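Local atomic coordinates of Lic11098 (Leptospira interrogans serogroup Icterohaemorrhagiae serovar copenhageni, PDB entry 4U08), a protein that is of unknown function but is a leucine-rich repeat protein regarded as a virulence factor of a human pathogen, with bound calcium and zinc ions. Residues A[69-74]-A[86-91]. Numbering follows the deposited sequence.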
# COMPACT_ATOMS: atom_id res chain seq x y z
N GLN A 69 -18.03 -7.63 -21.92
CA GLN A 69 -17.99 -7.07 -20.56
C GLN A 69 -16.57 -7.02 -20.02
O GLN A 69 -16.26 -6.17 -19.18
CB GLN A 69 -18.88 -7.91 -19.62
CG GLN A 69 -20.37 -7.85 -19.98
CD GLN A 69 -21.24 -8.62 -19.02
OE1 GLN A 69 -21.00 -9.79 -18.71
NE2 GLN A 69 -22.31 -7.98 -18.56
N GLN A 70 -15.69 -7.93 -20.50
CA GLN A 70 -14.30 -8.00 -20.05
C GLN A 70 -13.34 -8.23 -21.20
O GLN A 70 -13.49 -9.19 -21.97
CB GLN A 70 -14.10 -9.10 -18.98
CG GLN A 70 -14.86 -8.86 -17.68
CD GLN A 70 -14.42 -9.78 -16.56
OE1 GLN A 70 -13.26 -10.18 -16.46
NE2 GLN A 70 -15.33 -10.07 -15.66
N LEU A 71 -12.33 -7.36 -21.29
CA LEU A 71 -11.30 -7.46 -22.30
C LEU A 71 -9.94 -7.54 -21.60
O LEU A 71 -9.48 -6.55 -21.02
CB LEU A 71 -11.39 -6.28 -23.30
CG LEU A 71 -10.35 -6.24 -24.42
CD1 LEU A 71 -10.37 -7.52 -25.27
CD2 LEU A 71 -10.58 -5.03 -25.31
N HIS A 72 -9.32 -8.73 -21.64
CA HIS A 72 -8.02 -9.01 -21.03
C HIS A 72 -6.96 -8.96 -22.13
O HIS A 72 -6.95 -9.80 -23.03
CB HIS A 72 -8.04 -10.38 -20.29
CG HIS A 72 -9.04 -10.45 -19.18
ND1 HIS A 72 -8.66 -10.39 -17.86
CD2 HIS A 72 -10.40 -10.53 -19.24
CE1 HIS A 72 -9.78 -10.45 -17.15
NE2 HIS A 72 -10.85 -10.54 -17.94
N LEU A 73 -6.11 -7.94 -22.09
CA LEU A 73 -5.08 -7.73 -23.10
C LEU A 73 -3.71 -7.53 -22.48
O LEU A 73 -2.84 -6.90 -23.09
CB LEU A 73 -5.45 -6.50 -23.92
CG LEU A 73 -6.28 -6.72 -25.16
CD1 LEU A 73 -6.82 -5.42 -25.66
CD2 LEU A 73 -5.45 -7.38 -26.25
N SER A 74 -3.51 -8.05 -21.28
CA SER A 74 -2.28 -7.89 -20.55
C SER A 74 -1.15 -8.69 -21.16
O SER A 74 -1.38 -9.69 -21.83
CB SER A 74 -2.48 -8.30 -19.08
OG SER A 74 -3.53 -7.55 -18.50
N GLY A 86 -13.83 2.68 -27.99
CA GLY A 86 -14.90 3.44 -27.36
C GLY A 86 -16.30 2.93 -27.67
O GLY A 86 -17.25 3.33 -27.00
N GLN A 87 -16.44 2.05 -28.69
CA GLN A 87 -17.72 1.46 -29.11
C GLN A 87 -18.20 0.34 -28.18
O GLN A 87 -19.39 -0.03 -28.22
CB GLN A 87 -17.62 0.94 -30.55
CG GLN A 87 -17.40 2.04 -31.60
CD GLN A 87 -17.16 1.49 -32.99
OE1 GLN A 87 -17.39 0.31 -33.29
NE2 GLN A 87 -16.71 2.36 -33.89
N LEU A 88 -17.30 -0.21 -27.33
CA LEU A 88 -17.60 -1.29 -26.38
C LEU A 88 -18.45 -0.78 -25.21
O LEU A 88 -17.99 -0.66 -24.07
CB LEU A 88 -16.29 -1.94 -25.90
CG LEU A 88 -15.41 -2.55 -26.98
CD1 LEU A 88 -14.08 -2.99 -26.40
CD2 LEU A 88 -16.10 -3.73 -27.65
N GLN A 89 -19.73 -0.49 -25.49
CA GLN A 89 -20.65 0.10 -24.52
C GLN A 89 -21.02 -0.79 -23.31
O GLN A 89 -21.53 -0.26 -22.33
CB GLN A 89 -21.92 0.64 -25.21
CG GLN A 89 -21.68 1.91 -26.05
CD GLN A 89 -21.02 3.04 -25.27
OE1 GLN A 89 -21.65 3.69 -24.43
NE2 GLN A 89 -19.74 3.28 -25.54
N ASN A 90 -20.75 -2.11 -23.36
CA ASN A 90 -21.00 -2.97 -22.19
C ASN A 90 -19.72 -3.31 -21.40
O ASN A 90 -19.80 -3.94 -20.35
CB ASN A 90 -21.78 -4.23 -22.57
CG ASN A 90 -23.27 -3.98 -22.70
OD1 ASN A 90 -23.91 -3.36 -21.84
ND2 ASN A 90 -23.86 -4.44 -23.79
N LEU A 91 -18.55 -2.87 -21.90
CA LEU A 91 -17.27 -3.11 -21.26
C LEU A 91 -17.22 -2.56 -19.82
O LEU A 91 -17.48 -1.38 -19.59
CB LEU A 91 -16.11 -2.56 -22.09
CG LEU A 91 -14.73 -3.20 -21.86
CD1 LEU A 91 -14.69 -4.67 -22.31
CD2 LEU A 91 -13.66 -2.44 -22.58
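Leu91 pushes one methyl, CD1, against the backbone at the start of strand 70-72: CD1 lies 3.7 Å from Leu71 N and 3.8 Å from Gln69 C. The same methyl meets the base of the Leu71 side chain, with Leu71 CB 3.8 Å from Leu91 CD1. Leu91 has CG anti to its backbone N (chi1 -157°), which carries the branch across to the strand. Farther along the Leu71 side chain, its CD2 touches Leu88 CD1, methyl to methyl, at 4.2 Å, the two side chains crossing at about a right angle.

No hydrogen bond joins the segments; Asn90 O lies against Gln69 CA at 3.6 Å, and Asn90 ND2 is hydrogen-bonded to Gln66 O. Within 86-91, Leu88 to Leu91 form a type I turn, with Leu91 N hydrogen-bonded to Leu88 O, and the side chains from its two ends both reach strand 70-72. On the strand, His72 NE2 donates in its ring plane to a lone pair of Gln70 OE1 (2.9 Å).

Leu48 and Leu94 on adjacent strands also touch Leu71, continuing the apolar interior from coil to coil, as in the leucine-rich repeat solenoid, where inward leucines of the parallel strands pack against those of the convex side.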